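Local coordinates for protein Glp_546_48378_50642 (Giardia intestinalis, PDB 2QVW) that cleaves double-stranded RNA into small interfering RNAs of 21 to 23 base pairs in the RNA interference pathway, as Giardia's Dicer, at residues A[31-43]-A[312-324]. Residues are numbered along the deposited sequence; the frame is centred on the assembly and turned at random.
Sequences TLPGFKVSAGRGL and RGRGLAGWRTPFG
Arg41 lays its guanidinium flat over the indole of Trp319, the two planes only 13° apart. The stack is a cation-pi contact, with Arg41 CZ 3.2 Å from the centroid of the five-membered ring of Trp319. Bends at chi2 and chi3 fold the arginine chain back over the indole, where it slides past the tryptophan in the opposite direction. On the other face of the indole, offset toward the rim, stands Arg314 NE. The benzo edge meets backbone and hydroxyl: Ala39 O lies in the ring plane 3.0 Å from Trp319 CZ3, and Ser38 OG sits near that plane beside CE3, its hydrogen bond to Arg314 O modelled too short to be certain.

Behind this cluster a short antiparallel ladder joins residues 35-37 to 320-322. Lys36 and Thr321 form its hydrogen-bonded pair, with Lys36 N 3.1 Å from Thr321 O. The return bond runs from Thr321 N to Lys36 O at 2.9 Å. Ser38 N to Trp319 O and Phe323 N to Gly34 O continue the bonding at either end. Phe35 packs its CB against Pro322 on the face it shares with Val37 and Arg320. At the far end the Phe323 ring takes the CA of Gly34 over one face in a CH-pi contact, while Lys36 N approaches its edge.

Glu269 holds the outer end of Arg41 through a salt bridge to NH2, and His273, also on helix 267-284, stacks on the Phe35 ring. Helix 295-306 touches Pro33 and Pro322 through Tyr299. Strand 35-37, within the sequence range of the N-terminal domain, bonds on its other side to strand 46-49; strand 320-322, within that of the first RNase III region, adds an edge strand to this chain's antiparallel sheet.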
ATOM      1  N   THR A  31      -6.859   7.313  -6.172  1.00 34.94           N
ATOM      2  CA  THR A  31      -7.857   7.475  -5.135  1.00 34.46           C
ATOM      3  C   THR A  31      -7.162   8.240  -4.016  1.00 33.94           C
ATOM      4  O   THR A  31      -5.946   8.115  -3.840  1.00 34.01           O
ATOM      5  CB  THR A  31      -8.326   6.122  -4.600  1.00 34.46           C
ATOM      6  OG1 THR A  31      -7.237   5.473  -3.946  1.00 34.66           O
ATOM      7  CG2 THR A  31      -8.809   5.244  -5.735  1.00 34.29           C
ATOM      8  N   LEU A  32      -7.927   9.037  -3.276  1.00 33.21           N
ATOM      9  CA  LEU A  32      -7.373   9.817  -2.180  1.00 32.21           C
ATOM     10  C   LEU A  32      -7.744   9.204  -0.850  1.00 31.76           C
ATOM     11  O   LEU A  32      -8.915   9.010  -0.556  1.00 31.91           O
ATOM     12  CB  LEU A  32      -7.881  11.261  -2.238  1.00 31.95           C
ATOM     13  CG  LEU A  32      -7.567  12.008  -3.541  1.00 31.12           C
ATOM     14  CD1 LEU A  32      -7.979  13.445  -3.394  1.00 30.56           C
ATOM     15  CD2 LEU A  32      -6.082  11.928  -3.864  1.00 30.99           C
ATOM     16  N   PRO A  33      -6.739   8.883  -0.026  1.00 31.20           N
ATOM     17  CA  PRO A  33      -6.958   8.283   1.294  1.00 30.86           C
ATOM     18  C   PRO A  33      -7.659   9.246   2.260  1.00 30.45           C
ATOM     19  O   PRO A  33      -7.197  10.364   2.480  1.00 30.55           O
ATOM     20  CB  PRO A  33      -5.542   7.932   1.741  1.00 30.99           C
ATOM     21  CG  PRO A  33      -4.735   9.035   1.138  1.00 31.17           C
ATOM     22  CD  PRO A  33      -5.304   9.113  -0.264  1.00 31.24           C
ATOM     23  N   GLY A  34      -8.778   8.805   2.829  1.00 30.01           N
ATOM     24  CA  GLY A  34      -9.497   9.650   3.757  1.00 29.46           C
ATOM     25  C   GLY A  34      -8.605   9.969   4.933  1.00 29.22           C
ATOM     26  O   GLY A  34      -7.441   9.578   4.960  1.00 29.17           O
ATOM     27  N   PHE A  35      -9.140  10.692   5.905  1.00 28.87           N
ATOM     28  CA  PHE A  35      -8.378  11.039   7.096  1.00 28.49           C
ATOM     29  C   PHE A  35      -9.293  11.746   8.073  1.00 28.70           C
ATOM     30  O   PHE A  35     -10.249  12.387   7.665  1.00 28.50           O
ATOM     31  CB  PHE A  35      -7.203  11.947   6.741  1.00 28.31           C
ATOM     32  CG  PHE A  35      -7.610  13.297   6.260  1.00 27.84           C
ATOM     33  CD1 PHE A  35      -8.017  13.493   4.946  1.00 27.27           C
ATOM     34  CD2 PHE A  35      -7.597  14.376   7.123  1.00 28.06           C
ATOM     35  CE1 PHE A  35      -8.403  14.753   4.499  1.00 27.31           C
ATOM     36  CE2 PHE A  35      -7.981  15.641   6.689  1.00 28.13           C
ATOM     37  CZ  PHE A  35      -8.386  15.829   5.373  1.00 27.84           C
ATOM     38  N   LYS A  36      -9.050  11.603   9.366  1.00 29.05           N
ATOM     39  CA  LYS A  36      -9.905  12.297  10.303  1.00 29.53           C
ATOM     40  C   LYS A  36      -9.108  13.422  10.919  1.00 29.24           C
ATOM     41  O   LYS A  36      -7.885  13.367  10.947  1.00 29.02           O
ATOM     42  CB  LYS A  36     -10.470  11.334  11.357  1.00 29.71           C
ATOM     43  CG  LYS A  36      -9.499  10.352  11.964  1.00 30.94           C
ATOM     44  CD  LYS A  36     -10.250   9.311  12.788  1.00 33.00           C
ATOM     45  CE  LYS A  36      -9.294   8.477  13.631  1.00 36.40           C
ATOM     46  NZ  LYS A  36      -8.327   7.683  12.817  1.00 38.34           N
ATOM     47  N   VAL A  37      -9.813  14.460  11.362  1.00 29.59           N
ATOM     48  CA  VAL A  37      -9.198  15.638  11.969  1.00 30.07           C
ATOM     49  C   VAL A  37      -9.608  15.806  13.428  1.00 30.17           C
ATOM     50  O   VAL A  37     -10.786  15.855  13.753  1.00 30.03           O
ATOM     51  CB  VAL A  37      -9.581  16.928  11.209  1.00 30.10           C
ATOM     52  CG1 VAL A  37      -8.637  17.164  10.046  1.00 30.43           C
ATOM     53  CG2 VAL A  37     -10.993  16.805  10.693  1.00 30.83           C
ATOM     54  N   SER A  38      -8.610  15.905  14.299  1.00 30.69           N
ATOM     55  CA  SER A  38      -8.820  16.064  15.727  1.00 31.09           C
ATOM     56  C   SER A  38      -9.597  17.332  16.102  1.00 31.65           C
ATOM     57  O   SER A  38      -9.899  18.182  15.261  1.00 31.88           O
ATOM     58  CB  SER A  38      -7.470  16.064  16.433  1.00 30.97           C
ATOM     59  OG  SER A  38      -6.626  17.034  15.860  1.00 32.21           O
ATOM     60  N   ALA A  39      -9.919  17.437  17.383  1.00 32.46           N
ATOM     61  CA  ALA A  39     -10.647  18.569  17.920  1.00 32.88           C
ATOM     62  C   ALA A  39      -9.689  19.718  18.191  1.00 33.27           C
ATOM     63  O   ALA A  39      -8.635  19.519  18.794  1.00 33.21           O
ATOM     64  CB  ALA A  39     -11.337  18.151  19.192  1.00 33.28           C
ATOM     65  N   GLY A  40     -10.065  20.916  17.740  1.00 33.85           N
ATOM     66  CA  GLY A  40      -9.225  22.086  17.930  1.00 34.14           C
ATOM     67  C   GLY A  40      -9.670  23.354  17.213  1.00 34.08           C
ATOM     68  O   GLY A  40     -10.835  23.493  16.844  1.00 34.00           O
ATOM     69  N   ARG A  41      -8.718  24.272  17.025  1.00 34.15           N
ATOM     70  CA  ARG A  41      -8.903  25.582  16.379  1.00 34.21           C
ATOM     71  C   ARG A  41     -10.331  26.103  16.217  1.00 34.35           C
ATOM     72  O   ARG A  41     -10.673  26.649  15.177  1.00 34.40           O
ATOM     73  CB  ARG A  41      -8.224  25.603  15.002  1.00 34.05           C
ATOM     74  CG  ARG A  41      -6.797  25.086  14.974  1.00 34.39           C
ATOM     75  CD  ARG A  41      -6.801  23.621  14.628  1.00 34.35           C
ATOM     76  NE  ARG A  41      -6.294  23.349  13.287  1.00 33.54           N
ATOM     77  CZ  ARG A  41      -6.807  22.430  12.472  1.00 32.94           C
ATOM     78  NH1 ARG A  41      -7.848  21.696  12.862  1.00 32.40           N
ATOM     79  NH2 ARG A  41      -6.282  22.244  11.266  1.00 32.24           N
ATOM     80  N   GLY A  42     -11.156  25.955  17.244  1.00 34.56           N
ATOM     81  CA  GLY A  42     -12.516  26.432  17.141  1.00 34.89           C
ATOM     82  C   GLY A  42     -13.455  25.372  16.615  1.00 35.10           C
ATOM     83  O   GLY A  42     -14.607  25.302  17.040  1.00 35.58           O
ATOM     84  N   LEU A  43     -12.981  24.557  15.675  1.00 34.58           N
ATOM     85  CA  LEU A  43     -13.797  23.475  15.118  1.00 34.20           C
ATOM     86  C   LEU A  43     -13.363  22.115  15.705  1.00 33.84           C
ATOM     87  O   LEU A  43     -12.178  21.854  15.864  1.00 34.05           O
ATOM     88  CB  LEU A  43     -13.708  23.484  13.593  1.00 34.17           C
ATOM     89  CG  LEU A  43     -12.320  23.663  12.991  1.00 34.35           C
ATOM     90  CD1 LEU A  43     -11.474  22.414  13.230  1.00 35.42           C
ATOM     91  CD2 LEU A  43     -12.465  23.932  11.515  1.00 33.83           C
ATOM     92  N   ARG A 312       0.536  12.276  16.731  1.00 54.13           N
ATOM     93  CA  ARG A 312       0.660  12.795  18.084  1.00 55.40           C
ATOM     94  C   ARG A 312      -0.559  13.599  18.514  1.00 55.10           C
ATOM     95  O   ARG A 312      -0.641  14.800  18.247  1.00 55.22           O
ATOM     96  CB  ARG A 312       1.921  13.652  18.226  1.00 55.67           C
ATOM     97  CG  ARG A 312       2.176  14.089  19.672  1.00 58.09           C
ATOM     98  CD  ARG A 312       3.557  14.714  19.894  1.00 60.99           C
ATOM     99  NE  ARG A 312       4.646  13.736  19.961  1.00 64.66           N
ATOM    100  CZ  ARG A 312       5.173  13.110  18.911  1.00 65.94           C
ATOM    101  NH1 ARG A 312       4.719  13.348  17.685  1.00 66.71           N
ATOM    102  NH2 ARG A 312       6.167  12.253  19.088  1.00 66.85           N
ATOM    103  N   GLY A 313      -1.488  12.923  19.191  1.00 54.79           N
ATOM    104  CA  GLY A 313      -2.702  13.562  19.667  1.00 53.98           C
ATOM    105  C   GLY A 313      -3.361  14.368  18.572  1.00 53.29           C
ATOM    106  O   GLY A 313      -4.291  13.909  17.911  1.00 53.35           O
ATOM    107  N   ARG A 314      -2.872  15.587  18.385  1.00 52.18           N
ATOM    108  CA  ARG A 314      -3.390  16.471  17.359  1.00 51.28           C
ATOM    109  C   ARG A 314      -3.564  15.696  16.059  1.00 49.70           C
ATOM    110  O   ARG A 314      -4.587  15.812  15.391  1.00 49.96           O
ATOM    111  CB  ARG A 314      -2.424  17.634  17.142  1.00 51.88           C
ATOM    112  CG  ARG A 314      -1.029  17.201  16.737  1.00 54.19           C
ATOM    113  CD  ARG A 314      -0.148  18.401  16.508  1.00 57.84           C
ATOM    114  NE  ARG A 314      -0.804  19.368  15.640  1.00 60.98           N
ATOM    115  CZ  ARG A 314      -0.256  20.514  15.249  1.00 63.02           C
ATOM    116  NH1 ARG A 314       0.966  20.837  15.651  1.00 63.87           N
ATOM    117  NH2 ARG A 314      -0.936  21.342  14.463  1.00 63.99           N
ATOM    118  N   GLY A 315      -2.557  14.903  15.709  1.00 47.74           N
ATOM    119  CA  GLY A 315      -2.624  14.131  14.486  1.00 45.20           C
ATOM    120  C   GLY A 315      -1.265  13.731  13.950  1.00 43.51           C
ATOM    121  O   GLY A 315      -0.230  14.032  14.536  1.00 43.59           O
ATOM    122  N   LEU A 316      -1.274  13.041  12.818  1.00 41.99           N
ATOM    123  CA  LEU A 316      -0.044  12.592  12.188  1.00 40.39           C
ATOM    124  C   LEU A 316       0.569  13.745  11.412  1.00 39.67           C
ATOM    125  O   LEU A 316       1.702  14.153  11.669  1.00 39.60           O
ATOM    126  CB  LEU A 316      -0.334  11.429  11.232  1.00 40.22           C
ATOM    127  CG  LEU A 316       0.868  10.645  10.704  1.00 39.12           C
ATOM    128  CD1 LEU A 316       1.644  10.042  11.862  1.00 38.88           C
ATOM    129  CD2 LEU A 316       0.389   9.561   9.772  1.00 38.22           C
ATOM    130  N   ALA A 317      -0.191  14.257  10.454  1.00 38.73           N
ATOM    131  CA  ALA A 317       0.255  15.367   9.633  1.00 37.82           C
ATOM    132  C   ALA A 317      -0.600  16.578   9.978  1.00 37.13           C
ATOM    133  O   ALA A 317      -1.511  16.939   9.227  1.00 37.07           O
ATOM    134  CB  ALA A 317       0.099  15.019   8.169  1.00 37.89           C
ATOM    135  N   GLY A 318      -0.295  17.203  11.113  1.00 36.50           N
ATOM    136  CA  GLY A 318      -1.062  18.347  11.556  1.00 35.93           C
ATOM    137  C   GLY A 318      -2.120  17.818  12.493  1.00 35.40           C
ATOM    138  O   GLY A 318      -1.788  17.162  13.479  1.00 35.33           O
ATOM    139  N   TRP A 319      -3.388  18.086  12.190  1.00 34.97           N
ATOM    140  CA  TRP A 319      -4.485  17.612  13.028  1.00 34.74           C
ATOM    141  C   TRP A 319      -5.085  16.395  12.367  1.00 34.15           C
ATOM    142  O   TRP A 319      -5.796  15.611  12.992  1.00 34.12           O
ATOM    143  CB  TRP A 319      -5.563  18.683  13.175  1.00 35.32           C
ATOM    144  CG  TRP A 319      -5.076  19.948  13.815  1.00 36.91           C
ATOM    145  CD1 TRP A 319      -4.211  20.860  13.277  1.00 37.77           C
ATOM    146  CD2 TRP A 319      -5.403  20.430  15.125  1.00 37.46           C
ATOM    147  NE1 TRP A 319      -3.980  21.882  14.172  1.00 37.50           N
ATOM    148  CE2 TRP A 319      -4.698  21.641  15.314  1.00 37.43           C
ATOM    149  CE3 TRP A 319      -6.221  19.958  16.157  1.00 37.99           C
ATOM    150  CZ2 TRP A 319      -4.789  22.383  16.498  1.00 37.83           C
ATOM    151  CZ3 TRP A 319      -6.311  20.698  17.331  1.00 39.14           C
ATOM    152  CH2 TRP A 319      -5.600  21.896  17.491  1.00 38.67           C
ATOM    153  N   ARG A 320      -4.767  16.241  11.090  1.00 33.40           N
ATOM    154  CA  ARG A 320      -5.276  15.138  10.292  1.00 32.45           C
ATOM    155  C   ARG A 320      -4.457  13.847  10.350  1.00 31.97           C
ATOM    156  O   ARG A 320      -3.233  13.870  10.497  1.00 31.82           O
ATOM    157  CB  ARG A 320      -5.399  15.606   8.848  1.00 32.30           C
ATOM    158  CG  ARG A 320      -4.162  16.297   8.343  1.00 32.00           C
ATOM    159  CD  ARG A 320      -4.299  16.676   6.884  1.00 32.82           C
ATOM    160  NE  ARG A 320      -3.037  17.207   6.393  1.00 33.63           N
ATOM    161  CZ  ARG A 320      -2.534  18.370   6.782  1.00 33.98           C
ATOM    162  NH1 ARG A 320      -3.199  19.118   7.658  1.00 33.97           N
ATOM    163  NH2 ARG A 320      -1.360  18.773   6.321  1.00 34.13           N
ATOM    164  N   THR A 321      -5.154  12.723  10.220  1.00 31.45           N
ATOM    165  CA  THR A 321      -4.527  11.411  10.244  1.00 31.01           C
ATOM    166  C   THR A 321      -5.188  10.540   9.196  1.00 30.74           C
ATOM    167  O   THR A 321      -6.335  10.146   9.353  1.00 30.78           O
ATOM    168  CB  THR A 321      -4.696  10.748  11.604  1.00 31.09           C
ATOM    169  OG1 THR A 321      -3.981  11.499  12.589  1.00 31.28           O
ATOM    170  CG2 THR A 321      -4.157   9.342  11.580  1.00 31.53           C
ATOM    171  N   PRO A 322      -4.461  10.228   8.109  1.00 30.54           N
ATOM    172  CA  PRO A 322      -4.886   9.408   6.965  1.00 30.47           C
ATOM    173  C   PRO A 322      -5.088   7.937   7.311  1.00 30.57           C
ATOM    174  O   PRO A 322      -4.276   7.339   8.018  1.00 30.72           O
ATOM    175  CB  PRO A 322      -3.743   9.584   5.959  1.00 30.26           C
ATOM    176  CG  PRO A 322      -3.053  10.849   6.403  1.00 30.47           C
ATOM    177  CD  PRO A 322      -3.094  10.725   7.897  1.00 30.74           C
ATOM    178  N   PHE A 323      -6.165   7.346   6.811  1.00 30.66           N
ATOM    179  CA  PHE A 323      -6.416   5.940   7.078  1.00 30.93           C
ATOM    180  C   PHE A 323      -6.609   5.178   5.782  1.00 31.36           C
ATOM    181  O   PHE A 323      -7.206   5.681   4.827  1.00 31.55           O
ATOM    182  CB  PHE A 323      -7.641   5.763   7.976  1.00 30.95           C
ATOM    183  CG  PHE A 323      -8.867   6.500   7.505  1.00 30.34           C
ATOM    184  CD1 PHE A 323      -9.150   7.779   7.974  1.00 30.63           C
ATOM    185  CD2 PHE A 323      -9.748   5.910   6.612  1.00 29.95           C
ATOM    186  CE1 PHE A 323     -10.298   8.459   7.560  1.00 30.44           C
ATOM    187  CE2 PHE A 323     -10.895   6.583   6.193  1.00 30.61           C
ATOM    188  CZ  PHE A 323     -11.171   7.859   6.669  1.00 30.00           C
ATOM    189  N   GLY A 324      -6.090   3.961   5.748  1.00 31.67           N
ATOM    190  CA  GLY A 324      -6.221   3.155   4.552  1.00 31.95           C
ATOM    191  C   GLY A 324      -7.624   2.614   4.385  1.00 32.13           C
ATOM    192  O   GLY A 324      -8.476   2.834   5.252  1.00 32.15           O
TER